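Local coordinates for 5' nucleotidase family protein (PDB 4Q7F), which is a 5'-nucleotidase family protein that pairs a calcineurin-like phosphoesterase domain, with manganese and magnesium bound, with a 5'-nucleotidase C-terminal domain, at residues D358-L364 with Y434-V440; T389-V395 with A491-I497. All coordinates share one frame; numbering follows the deposited sequence.

Interaction 1. Residues D358-L364 with Y434-V440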
ATOM      1  N   ASP A 358      12.065  18.437  18.870  1.00 28.44           N
ATOM      2  CA  ASP A 358      11.261  18.674  20.064  1.00 28.97           C
ATOM      3  C   ASP A 358      10.173  17.616  20.181  1.00 27.91           C
ATOM      4  O   ASP A 358       9.796  17.222  21.287  1.00 27.79           O
ATOM      5  CB  ASP A 358      10.542  20.027  20.004  1.00 30.36           C
ATOM      6  CG  ASP A 358      11.490  21.203  19.810  1.00 31.37           C
ATOM      7  OD1 ASP A 358      12.582  21.233  20.430  1.00 33.62           O
ATOM      8  OD2 ASP A 358      11.120  22.110  19.032  1.00 31.08           O
ATOM      9  N   VAL A 359       9.661  17.175  19.023  1.00 24.73           N
ATOM     10  CA  VAL A 359       8.556  16.264  18.964  1.00 23.55           C
ATOM     11  C   VAL A 359       8.824  15.211  17.881  1.00 23.00           C
ATOM     12  O   VAL A 359       9.577  15.457  16.927  1.00 21.69           O
ATOM     13  CB  VAL A 359       7.259  17.035  18.637  1.00 22.75           C
ATOM     14  CG1 VAL A 359       6.062  16.106  18.502  1.00 22.83           C
ATOM     15  CG2 VAL A 359       6.999  18.101  19.711  1.00 24.02           C
ATOM     16  N   ALA A 360       8.275  14.032  18.096  1.00 22.26           N
ATOM     17  CA  ALA A 360       8.353  12.946  17.114  1.00 23.04           C
ATOM     18  C   ALA A 360       6.988  12.277  17.042  1.00 22.67           C
ATOM     19  O   ALA A 360       6.130  12.507  17.903  1.00 23.10           O
ATOM     20  CB  ALA A 360       9.424  11.950  17.484  1.00 23.32           C
ATOM     21  N   CYS A 361       6.767  11.483  16.000  1.00 23.00           N
ATOM     22  CA  CYS A 361       5.536  10.745  15.885  1.00 23.18           C
ATOM     23  C   CYS A 361       5.729   9.553  14.974  1.00 22.83           C
ATOM     24  O   CYS A 361       6.660   9.531  14.167  1.00 20.72           O
ATOM     25  CB  CYS A 361       4.407  11.602  15.362  1.00 23.91           C
ATOM     26  SG  CYS A 361       4.585  12.101  13.633  1.00 26.77           S
ATOM     27  N   THR A 362       4.884   8.550  15.194  1.00 22.82           N
ATOM     28  CA  THR A 362       4.817   7.347  14.344  1.00 24.42           C
ATOM     29  C   THR A 362       3.443   6.721  14.427  1.00 23.37           C
ATOM     30  O   THR A 362       2.734   6.851  15.434  1.00 24.47           O
ATOM     31  CB  THR A 362       5.872   6.302  14.689  1.00 24.97           C
ATOM     32  OG1 THR A 362       5.849   5.250  13.702  1.00 27.01           O
ATOM     33  CG2 THR A 362       5.651   5.744  16.080  1.00 26.53           C
ATOM     34  N   ALA A 363       3.052   6.068  13.343  1.00 23.32           N
ATOM     35  CA  ALA A 363       1.802   5.348  13.312  1.00 23.55           C
ATOM     36  C   ALA A 363       2.093   3.985  13.915  1.00 23.72           C
ATOM     37  O   ALA A 363       3.262   3.612  14.070  1.00 22.83           O
ATOM     38  CB  ALA A 363       1.305   5.202  11.882  1.00 23.47           C
ATOM     39  N   LEU A 364       1.046   3.293  14.354  1.00 24.11           N
ATOM     40  CA  LEU A 364       1.184   1.906  14.775  1.00 25.47           C
ATOM     41  C   LEU A 364       0.690   1.125  13.544  1.00 26.50           C
ATOM     42  O   LEU A 364      -0.505   1.168  13.188  1.00 25.99           O
ATOM     43  CB  LEU A 364       0.331   1.582  15.991  1.00 26.80           C
ATOM     44  CG  LEU A 364       0.462   0.131  16.466  1.00 27.91           C
ATOM     45  CD1 LEU A 364       1.854  -0.129  17.024  1.00 28.65           C
ATOM     46  CD2 LEU A 364      -0.600  -0.165  17.502  1.00 28.53           C
ATOM     47  N   TYR A 434      -3.152   7.099  11.786  1.00 22.21           N
ATOM     48  CA  TYR A 434      -3.219   7.624  13.139  1.00 21.37           C
ATOM     49  C   TYR A 434      -1.817   7.682  13.718  1.00 21.35           C
ATOM     50  O   TYR A 434      -1.116   6.680  13.743  1.00 22.35           O
ATOM     51  CB  TYR A 434      -4.078   6.742  14.041  1.00 20.93           C
ATOM     52  CG  TYR A 434      -4.043   7.188  15.506  1.00 20.36           C
ATOM     53  CD1 TYR A 434      -4.632   8.371  15.903  1.00 19.60           C
ATOM     54  CD2 TYR A 434      -3.444   6.397  16.476  1.00 20.48           C
ATOM     55  CE1 TYR A 434      -4.592   8.769  17.222  1.00 19.46           C
ATOM     56  CE2 TYR A 434      -3.418   6.771  17.800  1.00 20.55           C
ATOM     57  CZ  TYR A 434      -3.986   7.960  18.172  1.00 19.82           C
ATOM     58  OH  TYR A 434      -3.972   8.291  19.510  1.00 19.68           O
ATOM     59  N   ASP A 435      -1.425   8.828  14.248  1.00 21.33           N
ATOM     60  CA  ASP A 435      -0.070   8.952  14.809  1.00 21.02           C
ATOM     61  C   ASP A 435      -0.112   9.148  16.282  1.00 21.34           C
ATOM     62  O   ASP A 435      -1.041   9.800  16.829  1.00 19.44           O
ATOM     63  CB  ASP A 435       0.714  10.111  14.172  1.00 21.01           C
ATOM     64  CG  ASP A 435       1.188   9.818  12.756  1.00 21.60           C
ATOM     65  OD1 ASP A 435       1.387   8.641  12.409  1.00 22.20           O
ATOM     66  OD2 ASP A 435       1.430  10.788  11.987  1.00 21.52           O
ATOM     67  N   ILE A 436       0.894   8.553  16.923  1.00 22.28           N
ATOM     68  CA  ILE A 436       1.134   8.720  18.343  1.00 22.79           C
ATOM     69  C   ILE A 436       2.358   9.627  18.456  1.00 22.92           C
ATOM     70  O   ILE A 436       3.396   9.369  17.843  1.00 23.00           O
ATOM     71  CB  ILE A 436       1.409   7.388  19.080  1.00 23.82           C
ATOM     72  CG1 ILE A 436       0.217   6.428  18.975  1.00 24.11           C
ATOM     73  CG2 ILE A 436       1.742   7.659  20.536  1.00 24.17           C
ATOM     74  CD1 ILE A 436       0.192   5.559  17.737  1.00 25.00           C
ATOM     75  N   TYR A 437       2.244  10.689  19.255  1.00 22.86           N
ATOM     76  CA  TYR A 437       3.310  11.676  19.372  1.00 23.09           C
ATOM     77  C   TYR A 437       4.114  11.577  20.652  1.00 23.62           C
ATOM     78  O   TYR A 437       3.603  11.224  21.707  1.00 23.51           O
ATOM     79  CB  TYR A 437       2.719  13.101  19.285  1.00 22.94           C
ATOM     80  CG  TYR A 437       1.981  13.370  17.993  1.00 22.13           C
ATOM     81  CD1 TYR A 437       0.690  12.896  17.795  1.00 21.23           C
ATOM     82  CD2 TYR A 437       2.561  14.151  16.986  1.00 22.55           C
ATOM     83  CE1 TYR A 437       0.006  13.143  16.613  1.00 21.14           C
ATOM     84  CE2 TYR A 437       1.894  14.387  15.798  1.00 22.45           C
ATOM     85  CZ  TYR A 437       0.624  13.882  15.620  1.00 21.38           C
ATOM     86  OH  TYR A 437      -0.023  14.146  14.468  1.00 21.82           O
ATOM     87  N   GLY A 438       5.386  11.909  20.537  1.00 24.71           N
ATOM     88  CA  GLY A 438       6.303  11.937  21.676  1.00 25.73           C
ATOM     89  C   GLY A 438       6.943  13.307  21.828  1.00 26.77           C
ATOM     90  O   GLY A 438       7.204  14.026  20.835  1.00 26.21           O
ATOM     91  N   GLY A 439       7.206  13.689  23.075  1.00 27.09           N
ATOM     92  CA  GLY A 439       7.823  14.958  23.333  1.00 28.08           C
ATOM     93  C   GLY A 439       6.794  16.019  23.611  1.00 27.47           C
ATOM     94  O   GLY A 439       7.140  17.088  24.093  1.00 27.77           O
ATOM     95  N   VAL A 440       5.531  15.715  23.305  1.00 26.67           N
ATOM     96  CA  VAL A 440       4.433  16.622  23.545  1.00 26.38           C
ATOM     97  C   VAL A 440       3.329  15.831  24.226  1.00 25.61           C
ATOM     98  O   VAL A 440       3.026  14.716  23.811  1.00 25.28           O
ATOM     99  CB  VAL A 440       3.908  17.273  22.236  1.00 25.99           C
ATOM    100  CG1 VAL A 440       3.455  16.243  21.223  1.00 25.45           C
ATOM    101  CG2 VAL A 440       2.776  18.241  22.504  1.00 25.99           C
TER
HETATM  102  O   HOH W   1      10.171  17.732  23.946  0.50 23.88           O
HETATM  103  O   HOH W   2      -1.534   3.838  14.143  1.00 16.74           O
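Tyr-437 carries its CG anti to its own carbonyl carbon (chi1 -59°), and Cys-361 tucks SG between its backbone N and carbonyl carbon (chi1 69°); with these torsions the cysteine lies against the tyrosine ring. The two residues form a non-hydrogen-bonded pair of an antiparallel strand pair, at the edge of the mixed five-stranded sheet in the C-terminal domain. Cys-361 CB sits over the ring face, 4.0 Å from the Tyr-437 ring centroid, a CH-pi contact, while SG approaches the same ring obliquely in a longer sulfur-aromatic contact. Val-359 CG1 comes in at the ring edge. Beyond the pair, helix 397-408 packs on Tyr-437, whose OH bonds to Ser-407.

Four backbone bonds join the strands through Ala-360 with Gly-438 and Thr-362 with Ile-436. The straightest runs from Ile-436 N to Thr-362 O, 2.9 Å with an N-H...O angle of 178°. On the face of Ala-360 and Thr-362, helix 342-355 covers the sheet. Asp-435 OD2 lies 3.8 Å from Cys-361 SG, but its salt bridge goes to Arg-478.

Past the last bonded pair the chain turns at Gly-439, whose CA lies 3.6 Å from Asp-358 O. A water closes this end of the pair, donating to Asp-358 O at 2.7 Å and to Gly-439 O at 3.1 Å.

Interaction 2. Residues T389-V395 with A491-I497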
ATOM      1  N   THR A 389      12.153   6.764   5.456  1.00 22.15           N
ATOM      2  CA  THR A 389      13.274   7.444   6.073  1.00 22.26           C
ATOM      3  C   THR A 389      12.573   8.534   6.882  1.00 21.62           C
ATOM      4  O   THR A 389      11.332   8.572   6.929  1.00 19.95           O
ATOM      5  CB  THR A 389      14.247   8.016   5.055  1.00 22.91           C
ATOM      6  OG1 THR A 389      13.519   8.854   4.166  1.00 23.57           O
ATOM      7  CG2 THR A 389      14.920   6.886   4.242  1.00 24.65           C
ATOM      8  N   PHE A 390      13.335   9.419   7.507  1.00 22.19           N
ATOM      9  CA  PHE A 390      12.718  10.452   8.353  1.00 21.94           C
ATOM     10  C   PHE A 390      13.164  11.873   8.066  1.00 22.34           C
ATOM     11  O   PHE A 390      14.218  12.129   7.492  1.00 22.65           O
ATOM     12  CB  PHE A 390      12.948  10.072   9.809  1.00 22.87           C
ATOM     13  CG  PHE A 390      12.461   8.697  10.126  1.00 22.61           C
ATOM     14  CD1 PHE A 390      13.278   7.590   9.902  1.00 24.27           C
ATOM     15  CD2 PHE A 390      11.144   8.489  10.541  1.00 23.22           C
ATOM     16  CE1 PHE A 390      12.806   6.308  10.147  1.00 23.72           C
ATOM     17  CE2 PHE A 390      10.665   7.208  10.781  1.00 22.40           C
ATOM     18  CZ  PHE A 390      11.496   6.125  10.594  1.00 23.23           C
ATOM     19  N   LYS A 391      12.336  12.820   8.492  1.00 22.32           N
ATOM     20  CA  LYS A 391      12.644  14.195   8.302  1.00 21.87           C
ATOM     21  C   LYS A 391      12.247  14.997   9.523  1.00 21.17           C
ATOM     22  O   LYS A 391      11.178  14.757  10.122  1.00 20.68           O
ATOM     23  CB  LYS A 391      11.963  14.740   7.049  1.00 22.68           C
ATOM     24  CG  LYS A 391      12.673  14.352   5.751  1.00 24.36           C
ATOM     25  CD  LYS A 391      12.023  15.005   4.550  1.00 25.30           C
ATOM     26  CE  LYS A 391      12.900  14.893   3.315  1.00 26.92           C
ATOM     27  NZ  LYS A 391      13.211  13.465   2.975  1.00 28.00           N
ATOM     28  N   VAL A 392      13.129  15.904   9.923  1.00 20.99           N
ATOM     29  CA  VAL A 392      12.806  16.833  11.015  1.00 20.93           C
ATOM     30  C   VAL A 392      12.324  18.090  10.334  1.00 20.81           C
ATOM     31  O   VAL A 392      12.995  18.626   9.475  1.00 20.77           O
ATOM     32  CB  VAL A 392      13.971  17.122  11.952  1.00 21.91           C
ATOM     33  CG1 VAL A 392      13.510  18.077  13.054  1.00 22.47           C
ATOM     34  CG2 VAL A 392      14.457  15.837  12.572  1.00 22.13           C
ATOM     35  N   LEU A 393      11.122  18.512  10.696  1.00 20.46           N
ATOM     36  CA  LEU A 393      10.488  19.667  10.101  1.00 20.69           C
ATOM     37  C   LEU A 393      10.260  20.755  11.109  1.00 20.81           C
ATOM     38  O   LEU A 393       9.957  20.471  12.237  1.00 20.48           O
ATOM     39  CB  LEU A 393       9.112  19.252   9.564  1.00 20.03           C
ATOM     40  CG  LEU A 393       9.151  18.132   8.526  1.00 19.68           C
ATOM     41  CD1 LEU A 393       7.723  17.885   8.023  1.00 19.51           C
ATOM     42  CD2 LEU A 393      10.085  18.497   7.403  1.00 20.48           C
ATOM     43  N   ALA A 394      10.368  21.999  10.656  1.00 21.59           N
ATOM     44  CA  ALA A 394      10.130  23.167  11.483  1.00 22.75           C
ATOM     45  C   ALA A 394       8.692  23.578  11.255  1.00 22.87           C
ATOM     46  O   ALA A 394       8.296  23.885  10.109  1.00 23.09           O
ATOM     47  CB  ALA A 394      11.078  24.279  11.086  1.00 23.42           C
ATOM     48  N   VAL A 395       7.921  23.556  12.338  1.00 23.26           N
ATOM     49  CA  VAL A 395       6.499  23.881  12.298  1.00 23.82           C
ATOM     50  C   VAL A 395       6.107  24.799  13.463  1.00 24.46           C
ATOM     51  O   VAL A 395       6.681  24.731  14.554  1.00 25.24           O
ATOM     52  CB  VAL A 395       5.624  22.597  12.347  1.00 23.78           C
ATOM     53  CG1 VAL A 395       5.871  21.694  11.120  1.00 24.50           C
ATOM     54  CG2 VAL A 395       5.884  21.788  13.617  1.00 23.15           C
ATOM     55  N   ALA A 491       7.262  22.272   4.731  1.00 29.34           N
ATOM     56  CA  ALA A 491       7.739  22.827   6.004  1.00 28.42           C
ATOM     57  C   ALA A 491       9.271  22.777   5.877  1.00 27.93           C
ATOM     58  O   ALA A 491       9.810  21.838   5.282  1.00 26.86           O
ATOM     59  CB  ALA A 491       7.269  22.004   7.198  1.00 27.76           C
ATOM     60  N   PRO A 492       9.978  23.792   6.393  1.00 27.92           N
ATOM     61  CA  PRO A 492      11.448  23.761   6.224  1.00 28.24           C
ATOM     62  C   PRO A 492      12.037  22.478   6.772  1.00 27.39           C
ATOM     63  O   PRO A 492      11.587  22.007   7.812  1.00 26.50           O
ATOM     64  CB  PRO A 492      11.901  24.999   7.004  1.00 28.86           C
ATOM     65  CG  PRO A 492      10.749  25.943   6.846  1.00 29.58           C
ATOM     66  CD  PRO A 492       9.523  25.081   6.953  1.00 28.60           C
ATOM     67  N   VAL A 493      12.984  21.875   6.045  1.00 27.77           N
ATOM     68  CA  VAL A 493      13.587  20.614   6.480  1.00 26.74           C
ATOM     69  C   VAL A 493      14.857  20.878   7.283  1.00 27.84           C
ATOM     70  O   VAL A 493      15.896  21.304   6.759  1.00 27.24           O
ATOM     71  CB  VAL A 493      13.884  19.652   5.298  1.00 26.87           C
ATOM     72  CG1 VAL A 493      14.391  18.315   5.824  1.00 25.81           C
ATOM     73  CG2 VAL A 493      12.638  19.439   4.464  1.00 26.16           C
ATOM     74  N   VAL A 494      14.750  20.620   8.574  1.00 27.97           N
ATOM     75  CA  VAL A 494      15.826  20.862   9.517  1.00 29.25           C
ATOM     76  C   VAL A 494      16.861  19.762   9.479  1.00 30.87           C
ATOM     77  O   VAL A 494      18.039  19.999   9.746  1.00 31.32           O
ATOM     78  CB  VAL A 494      15.252  20.920  10.923  1.00 28.54           C
ATOM     79  CG1 VAL A 494      16.353  21.057  11.970  1.00 28.92           C
ATOM     80  CG2 VAL A 494      14.229  22.032  11.004  1.00 29.78           C
ATOM     81  N   LYS A 495      16.402  18.553   9.197  1.00 32.24           N
ATOM     82  CA  LYS A 495      17.272  17.379   9.130  1.00 33.73           C
ATOM     83  C   LYS A 495      16.621  16.304   8.246  1.00 32.31           C
ATOM     84  O   LYS A 495      15.414  16.018   8.338  1.00 30.85           O
ATOM     85  CB  LYS A 495      17.551  16.874  10.553  1.00 36.05           C
ATOM     86  CG  LYS A 495      18.661  15.842  10.720  1.00 38.34           C
ATOM     87  CD  LYS A 495      18.931  15.645  12.213  1.00 40.86           C
ATOM     88  CE  LYS A 495      19.810  14.439  12.520  1.00 44.14           C
ATOM     89  NZ  LYS A 495      21.169  14.501  11.899  1.00 47.14           N
ATOM     90  N   ASP A 496      17.443  15.720   7.385  1.00 31.31           N
ATOM     91  CA  ASP A 496      17.035  14.684   6.466  1.00 29.98           C
ATOM     92  C   ASP A 496      17.740  13.425   6.964  1.00 29.00           C
ATOM     93  O   ASP A 496      18.957  13.273   6.785  1.00 28.05           O
ATOM     94  CB  ASP A 496      17.481  15.082   5.051  1.00 32.76           C
ATOM     95  CG  ASP A 496      17.121  14.049   3.993  1.00 33.41           C
ATOM     96  OD1 ASP A 496      16.661  12.951   4.336  1.00 34.63           O
ATOM     97  OD2 ASP A 496      17.321  14.327   2.796  1.00 35.96           O
ATOM     98  N   ILE A 497      16.981  12.546   7.630  1.00 26.44           N
ATOM     99  CA  ILE A 497      17.543  11.341   8.221  1.00 26.77           C
ATOM    100  C   ILE A 497      17.361  10.150   7.277  1.00 26.64           C
ATOM    101  O   ILE A 497      16.287   9.538   7.216  1.00 26.47           O
ATOM    102  CB  ILE A 497      16.924  11.062   9.600  1.00 26.36           C
ATOM    103  CG1 ILE A 497      17.136  12.273  10.521  1.00 26.32           C
ATOM    104  CG2 ILE A 497      17.551   9.820  10.227  1.00 27.03           C
ATOM    105  CD1 ILE A 497      16.383  12.190  11.821  1.00 26.75           C
TER
HETATM  106  O   HOH W   3      14.242  11.621   4.859  1.00 26.44           O
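Lys-391 and Asp-496 leave a non-hydrogen-bonded antiparallel pair on the same face and run alongside each other. Along the lysine, CB passes 3.9 Å from Lys-495 O and CG stays near that same oxygen; CD then reaches Val-493 CG1 at 4.3 Å. A bend at the last torsion (chi4 58°) swings NZ round to Asp-496. The direct salt bridge is long, 3.7 Å from Lys-391 NZ to Asp-496 OD1, and a water bridges the gap, accepting from NZ and donating to OD1. The same water also accepts from Thr-389 OG1 and donates to Phe-390 O, which ties the ion pair to the start of the strand. Asp-496 OD1 has a further partner in Gln-498, and Thr-389 OG1 one in Gln-172.

Val-392 points to the other face, its CG2 3.8 Å from Lys-495 CB and its CG1 against Val-494 CB. Back on the face of Lys-391, Leu-393 CD2 meets Val-493 CG2. Ala-394 CB touches Val-494 CG2.

The backbone bonds follow the register from Phe-390 with Ile-497 to Val-392 with Lys-495. There Val-392 O takes Val-494 N at 2.8 Å and, weakly, Lys-495 N at 3.4 Å. Ala-394 N to Pro-492 O resumes the pairing one residue out of step. Two residues, Val-494 and Lys-495, thus face the single Val-392: a classic beta bulge in an edge strand of the C-terminal domain sheet.

Both interactions belong to one five-stranded sheet, at its two edges: 435-438 and 493-497 are the outermost strands, and strand 469-475 runs between the inner partners 359-363 and 390-396, bonding to both. Their centres lie about 14 Å apart and the nearest atoms about 6 Å. Interaction 1 is buried, with helices packed on both faces of the strand pair, and its side-chain contact is aromatic and sulfur-based in an even register. Interaction 2 is half surface: its outer strand is largely exposed, broken by a bulge, and carries a water-bridged ion pair. Helix 342-355 packs on both. Ala-363 and Phe-390 side chains lie about 6 and 8 Å from bound (2R,3S,5R)-5-(6-amino-9H-purin-9-yl)-tetrahydro-2-(hydroxymethyl)furan-3-ol, neither lining its pocket.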